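Local coordinates for protein AGR_C_1268p (Agrobacterium tumefaciens str. C58, PDB 2GHS) that probably acts as a gluconolactonase of the SMP-30/CGR1 (regucalcin) family that depends on one bound divalent metal ion per subunit, at residues G61-F66 / L76-G81; T55-S60 / L95-D100; R41-T46 / T309-I314. All coordinates share one frame; numbering follows the deposited sequence.

Overall arrangement
In this beta-propeller interaction 1 lies between the other two and touches both; interactions 2 and 3 do not touch. Along the chain they are nested: interaction 1 falls inside the loop closed by interaction 2, and both fall inside the loop closed by interaction 3. Interaction 1 joins the middle strands of the blade 51-87. Interaction 2 links the first strand of that blade to the first strand of the next. Interaction 3 pairs the early strand 41-44 with the late strand 309-311. Centres of interactions 1 and 2 are 11 Å apart, those of 1 and 3 12 Å, those of 2 and 3 20 Å. Together they cover pairing within a blade, packing between blades and probable closure of the ring.

Interaction 1. Residues G61-F66 / L76-G81; sequences GTAWWF and LHLASG
A63 and L76 form an antiparallel hydrogen-bonded pair in the beta hairpin of strands 62-67 and 72-77. These are the two middle strands of a four-stranded blade of the beta-propeller, the fold of the SMP-30 family. A63 N donates to L76 O, and L76 N donates to A63 O, each at 2.9 Å. The A63 donor is tilted 25° from the carbonyl plane, while L76 N sits nearly along the C=O axis. The next pair, T62 and H77, is non-hydrogen-bonded. Beyond it L78 N donates to G61 O at 3.1 Å, almost straight at 173°.

L76 is the side chain to follow. Its CB rests against the six-membered ring of W65, 3.9 Å from both CZ3 and CH2. CG is anti to the backbone N (chi1 179°). From there CD2 lies 4.2 Å from W65 CH2 and also touches the backbone O of L43, in strand 41-44. The indole of W65 is stacked with the ring of H74 as well. A63 CB is on the same face as L76 and meets L78 CD2.

T62 and H77 take the other face, and their side chains cross at about a right angle. T62 OG1 lies in the plane of the imidazole, at its CD2 edge, but its hydrogen bond goes to S60 OG. H77 ND1 is bonded to S80 OG at 2.7 Å, which helps to hold the ring in this rotation. G61 has a positive phi and forms a G1 beta bulge with T62 opposite D57. Its carbonyl has a second donor besides L78 N: a water gives a hydrogen to G61 O at 2.7 Å and accepts one from A79 N.

Interaction 2. Residues T55-S60 / L95-D100; sequences TFDPAS and LAKISD
L95 and T55 open a contact between the first strands of two adjacent propeller blades, 51-57 and 92-99. The touching parts run parallel, 3° apart, but no direct backbone bonds join them. T55 CG2 lies 3.7 Å from L95 O. Its approach to L95 CD2 is doubtful, since two conformers are modelled for that leucine. A water spans the gap: it is bonded to T55 OG1 at 2.9 Å and donates to L95 O.

A96 points away, and its backbone is bonded to L104 in its own blade. K97 turns back toward the other strand. Its chain is fully extended, with CG anti to the backbone N (chi1 -179°), and it crosses the D57 side chain at about a right angle. CD and CE pass beside the D57 carboxylate. NZ then forms a salt bridge with D57 OD1 at 2.8 Å, on the syn side and 29° out of the carboxylate plane. NZ also comes within 3.3 Å of A59 CB. Near the C-terminus, L323 touches the K97 side chain and Y324 is bonded to its backbone.

I98 and S99 form a classic beta bulge opposite K102. D100 follows and brings its own carboxylate to the lysine: OD1 bonds K97 NZ at 2.7 Å, nearly in line with the C-O bond. The ammonium therefore sits between two acids whose OD1 atoms are 4.9 Å apart, and would be expected to ease their repulsion. A second water closes this network, donating to D57 OD2 at 2.6 Å and to D100 OD1.

Interaction 3. Residues R41-T46 / T309-I314; sequences RVLDET and TFELGI
E311 and R41 lie side by side, pointing the same way from a hydrogen-bonded antiparallel pair. R41 N donates to E311 O at 3.0 Å, and E311 N to R41 O at 2.8 Å. E311 CG is anti to the backbone N (chi1 -175°). Their tips form a salt bridge: R41 NE donates to E311 OE2 at 3.3 Å, from above the carboxylate plane. The guanidinium and carboxylate planes are 82° apart. A weak bond from R41 NH2 to E311 OE1 adds to the grip. L43 CD2 sits 3.9 Å above the centre of one guanidinium face, and L43 CG packs on E311 CB.

T309 meets the bulge. Its O accepts L43 N at 2.8 Å and, weakly, D44 N, as the register slips by one. T309 OG1 gives a hydrogen bond at 2.7 Å to a water that also donates to D44 OD2, whose salt-bridge partner is K83.

The pairing is consistent with closure of the propeller ring, since an early and a late strand share one sheet. Strand 41-44 forms its outermost edge. Strand 309-311 lies between it and strand 285-290, with strand 273-279 beyond, and W65 of strand 62-67 packs against D44 and T309.

Interaction 1. Residues G61-F66 / L76-G81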
loop_
_atom_site.group_PDB
_atom_site.type_symbol
_atom_site.label_atom_id
_atom_site.label_comp_id
_atom_site.label_asym_id
_atom_site.label_seq_id
_atom_site.Cartn_x
_atom_site.Cartn_y
_atom_site.Cartn_z
ATOM N N GLY A 61 7.493 -10.010 -14.156
ATOM C CA GLY A 61 8.405 -10.227 -13.031
ATOM C C GLY A 61 8.956 -8.922 -12.515
ATOM O O GLY A 61 10.127 -8.822 -12.154
ATOM N N THR A 62 8.082 -7.933 -12.428
ATOM C CA THR A 62 8.474 -6.549 -12.100
ATOM C C THR A 62 7.711 -5.998 -10.857
ATOM O O THR A 62 6.491 -6.104 -10.774
ATOM C CB THR A 62 8.223 -5.620 -13.309
ATOM O OG1 THR A 62 8.964 -6.097 -14.438
ATOM C CG2 THR A 62 8.668 -4.219 -13.015
ATOM N N ALA A 63 8.459 -5.493 -9.889
ATOM C CA ALA A 63 7.900 -4.779 -8.760
ATOM C C ALA A 63 7.828 -3.302 -9.100
ATOM O O ALA A 63 8.731 -2.736 -9.700
ATOM C CB ALA A 63 8.777 -5.015 -7.517
ATOM N N TRP A 64 6.746 -2.681 -8.668
ATOM C CA TRP A 64 6.500 -1.275 -8.860
ATOM C C TRP A 64 6.215 -0.637 -7.492
ATOM O O TRP A 64 5.604 -1.267 -6.614
ATOM C CB TRP A 64 5.281 -1.095 -9.758
ATOM C CG TRP A 64 5.419 -1.634 -11.151
ATOM C CD1 TRP A 64 5.128 -2.890 -11.563
ATOM C CD2 TRP A 64 5.812 -0.904 -12.312
ATOM N NE1 TRP A 64 5.348 -2.996 -12.920
ATOM C CE2 TRP A 64 5.757 -1.772 -13.394
ATOM C CE3 TRP A 64 6.190 0.425 -12.540
ATOM C CZ2 TRP A 64 6.090 -1.366 -14.694
ATOM C CZ3 TRP A 64 6.521 0.830 -13.841
ATOM C CH2 TRP A 64 6.463 -0.073 -14.891
ATOM N N TRP A 65 6.655 0.608 -7.300
ATOM C CA TRP A 65 6.245 1.382 -6.113
ATOM C C TRP A 65 6.391 2.861 -6.402
ATOM O O TRP A 65 6.890 3.245 -7.479
ATOM C CB TRP A 65 7.037 0.984 -4.856
ATOM C CG TRP A 65 8.488 1.247 -4.891
ATOM C CD1 TRP A 65 9.128 2.395 -4.499
ATOM C CD2 TRP A 65 9.505 0.335 -5.296
ATOM N NE1 TRP A 65 10.482 2.243 -4.655
ATOM C CE2 TRP A 65 10.737 0.984 -5.136
ATOM C CE3 TRP A 65 9.485 -0.979 -5.789
ATOM C CZ2 TRP A 65 11.940 0.386 -5.469
ATOM C CZ3 TRP A 65 10.697 -1.589 -6.105
ATOM C CH2 TRP A 65 11.900 -0.892 -5.950
ATOM N N PHE A 66 5.947 3.696 -5.463
ATOM C CA PHE A 66 6.056 5.109 -5.637
ATOM C C PHE A 66 6.984 5.766 -4.630
ATOM O O PHE A 66 7.174 5.284 -3.528
ATOM C CB PHE A 66 4.665 5.772 -5.502
ATOM C CG PHE A 66 3.682 5.337 -6.527
ATOM C CD1 PHE A 66 2.880 4.215 -6.298
ATOM C CD2 PHE A 66 3.521 6.056 -7.686
ATOM C CE1 PHE A 66 1.947 3.805 -7.256
ATOM C CE2 PHE A 66 2.620 5.660 -8.651
ATOM C CZ PHE A 66 1.836 4.526 -8.443
ATOM N N LEU A 76 11.315 -2.155 -10.785
ATOM C CA LEU A 76 12.422 -3.048 -10.520
ATOM C C LEU A 76 12.125 -4.403 -11.111
ATOM O O LEU A 76 11.244 -5.112 -10.639
ATOM C CB LEU A 76 12.654 -3.206 -9.008
ATOM C CG LEU A 76 13.805 -4.157 -8.612
ATOM C CD1 LEU A 76 15.132 -3.655 -9.144
ATOM C CD2 LEU A 76 13.863 -4.372 -7.111
ATOM N N HIS A 77 12.922 -4.798 -12.097
ATOM C CA HIS A 77 12.834 -6.150 -12.647
ATOM C C HIS A 77 13.602 -7.084 -11.709
ATOM O O HIS A 77 14.819 -6.987 -11.588
ATOM C CB HIS A 77 13.440 -6.216 -14.065
ATOM C CG HIS A 77 13.318 -7.563 -14.699
ATOM N ND1 HIS A 77 14.372 -8.448 -14.781
ATOM C CD2 HIS A 77 12.236 -8.210 -15.196
ATOM C CE1 HIS A 77 13.947 -9.570 -15.339
ATOM N NE2 HIS A 77 12.654 -9.448 -15.600
ATOM N N LEU A 78 12.901 -8.000 -11.067
ATOM C CA LEU A 78 13.493 -8.699 -9.919
ATOM C C LEU A 78 14.686 -9.552 -10.230
ATOM O O LEU A 78 15.701 -9.534 -9.499
ATOM C CB LEU A 78 12.450 -9.568 -9.239
ATOM C CG LEU A 78 11.373 -8.855 -8.465
ATOM C CD1 LEU A 78 10.629 -9.921 -7.689
ATOM C CD2 LEU A 78 11.963 -7.805 -7.542
ATOM N N ALA A 79 14.543 -10.354 -11.279
ATOM C CA ALA A 79 15.546 -11.354 -11.607
ATOM C C ALA A 79 16.868 -10.729 -11.964
ATOM O O ALA A 79 17.936 -11.292 -11.638
ATOM C CB ALA A 79 15.042 -12.214 -12.753
ATOM N N SER A 80 16.812 -9.577 -12.627
ATOM C CA SER A 80 17.995 -8.910 -13.129
ATOM C C SER A 80 18.479 -7.765 -12.241
ATOM O O SER A 80 19.641 -7.338 -12.345
ATOM C CB SER A 80 17.679 -8.369 -14.512
ATOM O OG SER A 80 16.789 -7.268 -14.425
ATOM N N GLY A 81 17.582 -7.234 -11.412
ATOM C CA GLY A 81 17.883 -6.061 -10.586
ATOM C C GLY A 81 17.857 -4.736 -11.347
ATOM O O GLY A 81 18.241 -3.713 -10.804
HETATM O O HOH W 1 11.886 -10.877 -12.503
#

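Interaction 2. Residues T55-S60 / L95-D100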
loop_
_atom_site.group_PDB
_atom_site.type_symbol
_atom_site.label_atom_id
_atom_site.label_comp_id
_atom_site.label_asym_id
_atom_site.label_seq_id
_atom_site.Cartn_x
_atom_site.Cartn_y
_atom_site.Cartn_z
ATOM N N THR A 55 3.630 -2.920 -5.567
ATOM C CA THR A 55 2.826 -4.009 -6.115
ATOM C C THR A 55 3.692 -4.782 -7.108
ATOM O O THR A 55 4.801 -4.336 -7.454
ATOM C CB THR A 55 1.497 -3.454 -6.746
ATOM O OG1 THR A 55 0.642 -4.537 -7.134
ATOM C CG2 THR A 55 1.766 -2.583 -7.937
ATOM N N PHE A 56 3.258 -5.976 -7.499
ATOM C CA PHE A 56 4.082 -6.834 -8.325
ATOM C C PHE A 56 3.257 -7.247 -9.547
ATOM O O PHE A 56 2.058 -7.574 -9.425
ATOM C CB PHE A 56 4.462 -8.106 -7.566
ATOM C CG PHE A 56 5.447 -8.999 -8.296
ATOM C CD1 PHE A 56 6.750 -8.600 -8.549
ATOM C CD2 PHE A 56 5.065 -10.258 -8.650
ATOM C CE1 PHE A 56 7.613 -9.453 -9.209
ATOM C CE2 PHE A 56 5.941 -11.109 -9.276
ATOM C CZ PHE A 56 7.198 -10.702 -9.549
ATOM N N ASP A 57 3.910 -7.208 -10.702
ATOM C CA ASP A 57 3.381 -7.761 -11.977
ATOM C C ASP A 57 4.030 -9.100 -12.298
ATOM O O ASP A 57 5.164 -9.137 -12.766
ATOM C CB ASP A 57 3.628 -6.748 -13.122
ATOM C CG ASP A 57 2.993 -7.165 -14.452
ATOM O OD1 ASP A 57 2.601 -8.348 -14.613
ATOM O OD2 ASP A 57 2.882 -6.290 -15.357
ATOM N N PRO A 58 3.318 -10.205 -12.061
ATOM C CA PRO A 58 3.870 -11.524 -12.277
ATOM C C PRO A 58 4.199 -11.846 -13.744
ATOM O O PRO A 58 5.098 -12.620 -14.011
ATOM C CB PRO A 58 2.791 -12.451 -11.704
ATOM C CG PRO A 58 1.568 -11.707 -11.781
ATOM C CD PRO A 58 1.925 -10.268 -11.587
ATOM N N ALA A 59 3.486 -11.220 -14.679
ATOM C CA ALA A 59 3.700 -11.483 -16.079
ATOM C C ALA A 59 5.050 -10.967 -16.580
ATOM O O ALA A 59 5.677 -11.612 -17.406
ATOM C CB ALA A 59 2.546 -10.914 -16.887
ATOM N N SER A 60 5.514 -9.836 -16.051
ATOM C CA SER A 60 6.819 -9.306 -16.412
ATOM C C SER A 60 7.890 -9.527 -15.340
ATOM O O SER A 60 9.058 -9.201 -15.582
ATOM C CB SER A 60 6.702 -7.810 -16.669
ATOM O OG SER A 60 6.375 -7.154 -15.487
ATOM N N LEU A 95 -1.057 1.752 -7.703
ATOM C CA LEU A 95 -0.970 1.248 -9.069
ATOM C C LEU A 95 -1.741 -0.071 -9.193
ATOM O O LEU A 95 -1.574 -0.952 -8.353
ATOM C CB LEU A 95 0.498 0.989 -9.447
ATOM C CG LEU A 95 0.884 0.625 -10.878
ATOM C CD1 LEU A 95 0.814 1.845 -11.795
ATOM C CD2 LEU A 95 2.289 0.019 -10.957
ATOM N N ALA A 96 -2.505 -0.213 -10.278
ATOM C CA ALA A 96 -3.188 -1.455 -10.586
ATOM C C ALA A 96 -2.913 -1.801 -12.024
ATOM O O ALA A 96 -2.878 -0.939 -12.905
ATOM C CB ALA A 96 -4.657 -1.348 -10.352
ATOM N N LYS A 97 -2.723 -3.089 -12.274
ATOM C CA LYS A 97 -2.609 -3.559 -13.629
ATOM C C LYS A 97 -3.994 -3.660 -14.254
ATOM O O LYS A 97 -4.908 -4.172 -13.621
ATOM C CB LYS A 97 -1.911 -4.931 -13.669
ATOM C CG LYS A 97 -1.705 -5.542 -15.060
ATOM C CD LYS A 97 -0.806 -6.785 -15.008
ATOM C CE LYS A 97 -0.582 -7.347 -16.347
ATOM N NZ LYS A 97 0.365 -8.517 -16.334
ATOM N N ILE A 98 -4.118 -3.229 -15.513
ATOM C CA ILE A 98 -5.299 -3.458 -16.345
ATOM C C ILE A 98 -5.057 -4.592 -17.345
ATOM O O ILE A 98 -5.917 -5.506 -17.548
ATOM C CB ILE A 98 -5.732 -2.179 -17.024
ATOM C CG1 ILE A 98 -6.169 -1.159 -15.998
ATOM C CG2 ILE A 98 -6.871 -2.455 -18.032
ATOM C CD1 ILE A 98 -6.403 0.223 -16.555
ATOM N N SER A 99 -3.901 -4.536 -17.984
ATOM C CA SER A 99 -3.543 -5.506 -18.997
ATOM C C SER A 99 -2.027 -5.459 -19.169
ATOM O O SER A 99 -1.347 -4.660 -18.535
ATOM C CB SER A 99 -4.212 -5.154 -20.327
ATOM O OG SER A 99 -3.554 -4.043 -20.923
ATOM N N ASP A 100 -1.486 -6.250 -20.078
ATOM C CA ASP A 100 -0.050 -6.177 -20.248
ATOM C C ASP A 100 0.404 -4.827 -20.846
ATOM O O ASP A 100 1.582 -4.535 -20.806
ATOM C CB ASP A 100 0.473 -7.332 -21.088
ATOM C CG ASP A 100 0.506 -8.669 -20.308
ATOM O OD1 ASP A 100 0.526 -8.690 -19.044
ATOM O OD2 ASP A 100 0.535 -9.725 -20.980
HETATM O O HOH W 2 -2.068 -3.564 -7.704
HETATM O O HOH W 3 2.770 -6.976 -17.892
#

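Interaction 3. Residues R41-T46 / T309-I314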
loop_
_atom_site.group_PDB
_atom_site.type_symbol
_atom_site.label_atom_id
_atom_site.label_comp_id
_atom_site.label_asym_id
_atom_site.label_seq_id
_atom_site.Cartn_x
_atom_site.Cartn_y
_atom_site.Cartn_z
ATOM N N ARG A 41 17.145 -9.113 2.514
ATOM C CA ARG A 41 18.062 -8.374 1.685
ATOM C C ARG A 41 17.479 -7.061 1.238
ATOM O O ARG A 41 16.261 -6.837 1.376
ATOM C CB ARG A 41 18.421 -9.208 0.484
ATOM C CG ARG A 41 17.320 -9.527 -0.445
ATOM C CD ARG A 41 17.902 -10.464 -1.509
ATOM N NE ARG A 41 16.875 -11.046 -2.365
ATOM C CZ ARG A 41 16.787 -10.900 -3.687
ATOM N NH1 ARG A 41 17.684 -10.193 -4.377
ATOM N NH2 ARG A 41 15.781 -11.481 -4.333
ATOM N N VAL A 42 18.376 -6.193 0.777
ATOM C CA VAL A 42 18.021 -4.914 0.162
ATOM C C VAL A 42 17.740 -5.144 -1.301
ATOM O O VAL A 42 18.603 -5.572 -2.027
ATOM C CB VAL A 42 19.122 -3.845 0.350
ATOM C CG1 VAL A 42 18.754 -2.527 -0.320
ATOM C CG2 VAL A 42 19.414 -3.635 1.838
ATOM N N LEU A 43 16.532 -4.796 -1.728
ATOM C CA LEU A 43 16.134 -4.885 -3.137
ATOM C C LEU A 43 16.542 -3.666 -3.934
ATOM O O LEU A 43 16.834 -3.792 -5.137
ATOM C CB LEU A 43 14.636 -5.080 -3.271
ATOM C CG LEU A 43 14.076 -6.413 -2.809
ATOM C CD1 LEU A 43 12.574 -6.437 -2.963
ATOM C CD2 LEU A 43 14.727 -7.540 -3.565
ATOM N N ASP A 44 16.531 -2.509 -3.301
ATOM C CA ASP A 44 16.931 -1.277 -3.943
ATOM C C ASP A 44 17.622 -0.412 -2.898
ATOM O O ASP A 44 17.043 -0.089 -1.869
ATOM C CB ASP A 44 15.697 -0.573 -4.562
ATOM C CG ASP A 44 16.032 0.751 -5.251
ATOM O OD1 ASP A 44 17.197 0.997 -5.608
ATOM O OD2 ASP A 44 15.120 1.574 -5.424
ATOM N N GLU A 45 18.859 -0.048 -3.199
ATOM C CA GLU A 45 19.681 0.788 -2.336
ATOM C C GLU A 45 19.363 2.275 -2.411
ATOM O O GLU A 45 19.863 3.049 -1.603
ATOM C CB GLU A 45 21.153 0.543 -2.648
ATOM C CG GLU A 45 21.613 -0.915 -2.455
ATOM C CD GLU A 45 21.958 -1.315 -1.007
ATOM O OE1 GLU A 45 21.858 -0.444 -0.107
ATOM O OE2 GLU A 45 22.336 -2.510 -0.785
ATOM N N THR A 46 18.512 2.694 -3.345
ATOM C CA THR A 46 18.105 4.094 -3.426
ATOM C C THR A 46 17.139 4.388 -2.313
ATOM O O THR A 46 16.137 3.710 -2.207
ATOM C CB THR A 46 17.347 4.370 -4.733
ATOM O OG1 THR A 46 18.082 3.832 -5.823
ATOM C CG2 THR A 46 17.118 5.847 -4.950
ATOM N N THR A 309 14.244 -0.201 0.217
ATOM C CA THR A 309 13.214 -1.184 -0.080
ATOM C C THR A 309 13.849 -2.549 0.134
ATOM O O THR A 309 14.940 -2.847 -0.404
ATOM C CB THR A 309 12.715 -0.989 -1.528
ATOM O OG1 THR A 309 12.190 0.350 -1.680
ATOM C CG2 THR A 309 11.671 -1.973 -1.919
ATOM N N PHE A 310 13.193 -3.356 0.950
ATOM C CA PHE A 310 13.721 -4.630 1.432
ATOM C C PHE A 310 12.897 -5.836 0.993
ATOM O O PHE A 310 11.779 -5.700 0.562
ATOM C CB PHE A 310 13.744 -4.633 2.959
ATOM C CG PHE A 310 14.391 -3.426 3.558
ATOM C CD1 PHE A 310 15.783 -3.335 3.687
ATOM C CD2 PHE A 310 13.615 -2.340 4.009
ATOM C CE1 PHE A 310 16.383 -2.156 4.198
ATOM C CE2 PHE A 310 14.223 -1.188 4.546
ATOM C CZ PHE A 310 15.586 -1.082 4.610
ATOM N N GLU A 311 13.474 -7.008 1.121
ATOM C CA GLU A 311 12.737 -8.281 1.081
ATOM C C GLU A 311 13.016 -9.028 2.372
ATOM O O GLU A 311 14.173 -9.172 2.786
ATOM C CB GLU A 311 13.221 -9.101 -0.110
ATOM C CG GLU A 311 12.498 -10.378 -0.389
ATOM C CD GLU A 311 13.217 -11.142 -1.482
ATOM O OE1 GLU A 311 13.047 -10.827 -2.658
ATOM O OE2 GLU A 311 14.016 -12.050 -1.179
ATOM N N LEU A 312 11.986 -9.585 2.999
ATOM C CA LEU A 312 12.203 -10.356 4.227
ATOM C C LEU A 312 12.888 -11.699 3.917
ATOM O O LEU A 312 12.825 -12.172 2.763
ATOM C CB LEU A 312 10.861 -10.630 4.911
ATOM C CG LEU A 312 10.055 -9.449 5.456
ATOM C CD1 LEU A 312 8.891 -9.951 6.307
ATOM C CD2 LEU A 312 10.936 -8.555 6.286
ATOM N N GLY A 313 13.496 -12.323 4.924
ATOM C CA GLY A 313 14.137 -13.611 4.740
ATOM C C GLY A 313 13.199 -14.800 4.776
ATOM O O GLY A 313 13.589 -15.920 4.465
ATOM N N ILE A 314 11.952 -14.551 5.162
ATOM C CA ILE A 314 10.972 -15.631 5.396
ATOM C C ILE A 314 10.022 -15.810 4.235
ATOM O O ILE A 314 9.762 -14.922 3.424
ATOM C CB ILE A 314 10.155 -15.400 6.699
ATOM C CG1 ILE A 314 9.390 -14.068 6.616
ATOM C CG2 ILE A 314 11.067 -15.461 7.931
ATOM C CD1 ILE A 314 7.969 -14.219 6.778
HETATM O O HOH W 4 14.068 2.033 -2.764
#